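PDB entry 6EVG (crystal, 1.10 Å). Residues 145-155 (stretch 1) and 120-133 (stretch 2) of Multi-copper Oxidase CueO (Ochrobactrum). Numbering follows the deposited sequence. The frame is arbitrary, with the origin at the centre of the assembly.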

# COMPACT_ATOMS: atom_id res chain seq x y z
N GLY A 145 -13.77 -2.50 -0.60
CA GLY A 145 -13.10 -2.82 0.65
C GLY A 145 -12.17 -4.02 0.61
O GLY A 145 -11.67 -4.41 1.67
N ILE A 146 -11.88 -4.59 -0.56
CA ILE A 146 -11.10 -5.82 -0.58
C ILE A 146 -9.61 -5.54 -0.40
O ILE A 146 -8.96 -4.96 -1.29
CB ILE A 146 -11.36 -6.58 -1.92
CG1 ILE A 146 -12.84 -6.91 -2.08
CG2 ILE A 146 -10.51 -7.83 -1.96
CD1 ILE A 146 -13.20 -7.26 -3.55
N ALA A 147 -9.09 -5.94 0.74
CA ALA A 147 -7.66 -5.83 1.05
C ALA A 147 -7.38 -6.61 2.29
O ALA A 147 -8.27 -6.81 3.12
CB ALA A 147 -7.22 -4.40 1.27
N GLY A 148 -6.12 -7.02 2.44
CA GLY A 148 -5.63 -7.57 3.72
C GLY A 148 -4.17 -7.18 3.89
O GLY A 148 -3.58 -6.57 3.02
N LEU A 149 -3.63 -7.56 5.04
CA LEU A 149 -2.27 -7.20 5.44
C LEU A 149 -1.42 -8.45 5.52
O LEU A 149 -1.92 -9.53 5.78
CB LEU A 149 -2.28 -6.44 6.78
CG LEU A 149 -3.17 -5.23 6.81
CD1 LEU A 149 -3.15 -4.59 8.20
CD2 LEU A 149 -2.77 -4.20 5.75
N MET A 150 -0.11 -8.30 5.31
CA MET A 150 0.80 -9.45 5.28
C MET A 150 2.15 -9.11 5.83
O MET A 150 2.90 -8.40 5.14
CB MET A 150 0.88 -9.99 3.83
CG MET A 150 1.71 -11.25 3.71
SD MET A 150 1.56 -12.05 2.07
CE MET A 150 -0.02 -12.85 2.20
N VAL A 151 2.44 -9.54 7.04
CA VAL A 151 3.73 -9.33 7.67
C VAL A 151 4.64 -10.52 7.42
O VAL A 151 4.23 -11.67 7.65
CB VAL A 151 3.55 -9.08 9.19
CG1 VAL A 151 4.89 -9.13 9.90
CG2 VAL A 151 2.85 -7.76 9.42
N VAL A 152 5.86 -10.25 6.96
CA VAL A 152 6.93 -11.24 6.96
C VAL A 152 7.81 -10.92 8.16
O VAL A 152 8.31 -9.80 8.27
CB VAL A 152 7.76 -11.22 5.66
CG1 VAL A 152 8.96 -12.15 5.79
CG2 VAL A 152 6.87 -11.63 4.49
N THR A 153 8.01 -11.88 9.03
CA THR A 153 8.86 -11.76 10.22
C THR A 153 10.00 -12.74 10.15
O THR A 153 9.83 -13.86 9.69
CB THR A 153 8.07 -11.91 11.49
OG1 THR A 153 8.96 -11.63 12.59
CG2 THR A 153 7.40 -13.24 11.64
N ASP A 154 11.12 -12.34 10.75
CA ASP A 154 12.24 -13.23 10.92
C ASP A 154 12.50 -13.57 12.37
O ASP A 154 13.50 -14.20 12.66
CB ASP A 154 13.55 -12.67 10.28
CG ASP A 154 13.99 -11.35 10.88
OD1 ASP A 154 13.43 -10.95 11.92
OD2 ASP A 154 14.95 -10.72 10.28
N GLY A 155 11.56 -13.20 13.25
CA GLY A 155 11.61 -13.54 14.64
C GLY A 155 12.58 -12.72 15.47
O GLY A 155 12.73 -13.00 16.64
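Stretch 2, residues 120-133: KIQQPASFNWFHPH

Stretch 2 lies beside stretch 1 as its antiparallel neighbour in a β-sheet: strand 126-131 runs against strand 148-153 with 148° between their N-to-C directions, and the axes approach to 4.2 Å. Three pairs carry two backbone hydrogen bonds each: Gly-148 with Phe-130 (Gly-148 N to Phe-130 O and Phe-130 N to Gly-148 O, both 2.9 Å), Met-150 with Asn-128 (Met-150 N to Asn-128 O 2.9 Å, Asn-128 N to Met-150 O 2.8 Å) and Val-152 with Ser-126 (Val-152 N to Ser-126 O 2.9 Å, Ser-126 N to Val-152 O 3.0 Å). Between them lie the non-hydrogen-bonded pairs Leu-149 with Trp-129, CA to CA 4.1 Å, and Val-151 with Phe-127, CA to CA 4.7 Å.

The clearest hollow is Gly-148. The Phe-130 ring, chi1 near 50°, folds over it, with Gly-148 CA 3.8 Å from the ring centroid and over its face; a CB here would fall 2.5 Å from Phe-130 CZ, so the ring occupies the space that a side chain would need. On the side of the sheet that carries Phe-130, Met-150 CE meets Phe-130 CD2 at 3.9 Å. Farther along, Val-152 is the most covered residue of stretch 1: Val-152 CG1 lies 3.9 Å and Val-152 CG2 4.2 Å from Ile-121 CG2, and Val-152 CG2 also lies 4.0 Å from both Gln-123 CD and Asn-128 ND2. Asn-128 ND2 is held by Ser-126 OG (2.9 Å), which in turn donates to Pro-124 O (2.9 Å).

On the opposite side of the sheet, both Leu-149 methyls lie against Phe-127 CE1 (CD1 4.1 Å, CD2 4.2 Å), and Leu-149 CD2 also reaches Trp-129 CB at 4.0 Å. Val-151 CG2 also meets the Phe-127 edge, 3.9 Å from Phe-127 CD1. Beyond the strands, Ile-146 CG2 packs on Pro-132 CG (3.7 Å), and the O of one water lies 2.9 Å from Ala-125 N and 2.8 Å from Asp-154 OD2, accepting from the first and donating to the second.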

# COMPACT_ATOMS: atom_id res chain seq x y z
N LYS A 120 7.19 -19.96 -1.11
CA LYS A 120 8.30 -20.18 -0.21
C LYS A 120 8.90 -18.83 0.11
O LYS A 120 9.50 -18.18 -0.77
CB LYS A 120 9.30 -21.13 -0.86
CG LYS A 120 10.40 -21.55 0.11
CD LYS A 120 11.47 -22.44 -0.53
CE LYS A 120 11.03 -23.80 -0.85
NZ LYS A 120 12.13 -24.63 -1.39
N ILE A 121 8.73 -18.37 1.33
CA ILE A 121 9.11 -16.99 1.72
C ILE A 121 10.61 -16.88 1.94
O ILE A 121 11.17 -17.65 2.71
CB ILE A 121 8.35 -16.61 2.99
CG1 ILE A 121 6.82 -16.74 2.84
CG2 ILE A 121 8.76 -15.22 3.43
CD1 ILE A 121 6.16 -15.83 1.87
N GLN A 122 11.23 -15.90 1.26
CA GLN A 122 12.65 -15.60 1.54
C GLN A 122 12.87 -14.15 1.15
O GLN A 122 13.05 -13.80 -0.01
CB GLN A 122 13.60 -16.54 0.79
CG GLN A 122 15.04 -16.30 1.19
CD GLN A 122 16.06 -17.15 0.51
OE1 GLN A 122 15.85 -18.34 0.22
NE2 GLN A 122 17.24 -16.57 0.25
N GLN A 123 12.76 -13.25 2.14
CA GLN A 123 12.84 -11.82 1.89
C GLN A 123 13.07 -11.09 3.21
O GLN A 123 12.79 -11.64 4.28
CB GLN A 123 11.59 -11.29 1.19
CG GLN A 123 10.35 -11.33 2.07
CD GLN A 123 9.14 -10.94 1.27
OE1 GLN A 123 8.48 -11.77 0.64
NE2 GLN A 123 8.87 -9.63 1.22
N PRO A 124 13.44 -9.80 3.17
CA PRO A 124 13.55 -9.04 4.42
C PRO A 124 12.24 -8.89 5.13
O PRO A 124 11.19 -8.71 4.52
CB PRO A 124 14.09 -7.68 3.94
CG PRO A 124 14.84 -7.96 2.65
CD PRO A 124 13.99 -9.07 2.00
N ALA A 125 12.33 -8.91 6.47
CA ALA A 125 11.17 -8.66 7.32
C ALA A 125 10.52 -7.33 6.94
O ALA A 125 11.21 -6.32 6.76
CB ALA A 125 11.63 -8.63 8.77
N SER A 126 9.20 -7.34 6.82
CA SER A 126 8.49 -6.21 6.21
C SER A 126 7.01 -6.30 6.43
O SER A 126 6.44 -7.38 6.72
CB SER A 126 8.82 -6.16 4.71
OG SER A 126 8.64 -7.43 4.09
N PHE A 127 6.36 -5.16 6.28
CA PHE A 127 4.91 -4.96 6.37
C PHE A 127 4.36 -4.74 4.97
O PHE A 127 4.58 -3.70 4.38
CB PHE A 127 4.62 -3.78 7.30
CG PHE A 127 3.18 -3.39 7.42
CD1 PHE A 127 2.18 -4.30 7.76
CD2 PHE A 127 2.75 -2.10 7.24
CE1 PHE A 127 0.87 -3.91 7.91
CE2 PHE A 127 1.43 -1.71 7.36
CZ PHE A 127 0.50 -2.61 7.72
N ASN A 128 3.68 -5.77 4.48
CA ASN A 128 3.16 -5.87 3.11
C ASN A 128 1.66 -5.93 3.14
O ASN A 128 1.03 -5.91 4.22
CB ASN A 128 3.82 -7.04 2.39
CG ASN A 128 5.33 -6.97 2.56
OD1 ASN A 128 5.95 -6.00 2.10
ND2 ASN A 128 5.89 -7.96 3.21
N TRP A 129 1.02 -6.06 1.98
CA TRP A 129 -0.44 -6.11 1.92
C TRP A 129 -0.88 -6.79 0.64
O TRP A 129 -0.06 -7.21 -0.17
CB TRP A 129 -1.08 -4.74 2.14
CG TRP A 129 -0.88 -3.75 1.04
CD1 TRP A 129 0.28 -3.25 0.53
CD2 TRP A 129 -1.94 -3.03 0.39
NE1 TRP A 129 -0.01 -2.27 -0.41
CE2 TRP A 129 -1.37 -2.14 -0.52
CE3 TRP A 129 -3.34 -3.08 0.50
CZ2 TRP A 129 -2.16 -1.27 -1.29
CZ3 TRP A 129 -4.12 -2.24 -0.25
CH2 TRP A 129 -3.52 -1.32 -1.15
N PHE A 130 -2.20 -6.90 0.46
CA PHE A 130 -2.72 -7.53 -0.75
C PHE A 130 -4.07 -7.00 -1.06
O PHE A 130 -4.84 -6.59 -0.16
CB PHE A 130 -2.69 -9.09 -0.65
CG PHE A 130 -3.28 -9.67 0.57
CD1 PHE A 130 -4.60 -10.06 0.63
CD2 PHE A 130 -2.50 -9.94 1.70
CE1 PHE A 130 -5.13 -10.68 1.76
CE2 PHE A 130 -3.04 -10.53 2.86
CZ PHE A 130 -4.33 -10.89 2.86
N HIS A 131 -4.42 -7.00 -2.35
CA HIS A 131 -5.62 -6.31 -2.83
C HIS A 131 -5.80 -6.69 -4.30
O HIS A 131 -4.87 -7.19 -4.92
CB HIS A 131 -5.44 -4.80 -2.66
CG HIS A 131 -4.24 -4.28 -3.38
ND1 HIS A 131 -4.22 -4.03 -4.74
CD2 HIS A 131 -2.98 -4.08 -2.96
CE1 HIS A 131 -3.00 -3.62 -5.07
NE2 HIS A 131 -2.24 -3.61 -4.00
N PRO A 132 -6.96 -6.39 -4.87
CA PRO A 132 -7.19 -6.76 -6.30
C PRO A 132 -6.29 -5.96 -7.20
O PRO A 132 -5.90 -4.81 -6.92
CB PRO A 132 -8.65 -6.41 -6.54
CG PRO A 132 -9.27 -6.46 -5.16
CD PRO A 132 -8.20 -5.91 -4.28
N HIS A 133 -5.98 -6.53 -8.35
CA HIS A 133 -5.23 -5.85 -9.39
C HIS A 133 -5.82 -6.35 -10.71
O HIS A 133 -5.61 -7.50 -11.12
CB HIS A 133 -3.72 -6.10 -9.30
CG HIS A 133 -2.98 -5.24 -10.28
ND1 HIS A 133 -2.89 -3.87 -10.13
CD2 HIS A 133 -2.37 -5.55 -11.44
CE1 HIS A 133 -2.24 -3.39 -11.17
NE2 HIS A 133 -1.92 -4.38 -12.00
O HOH W 1 14.86 -9.70 7.72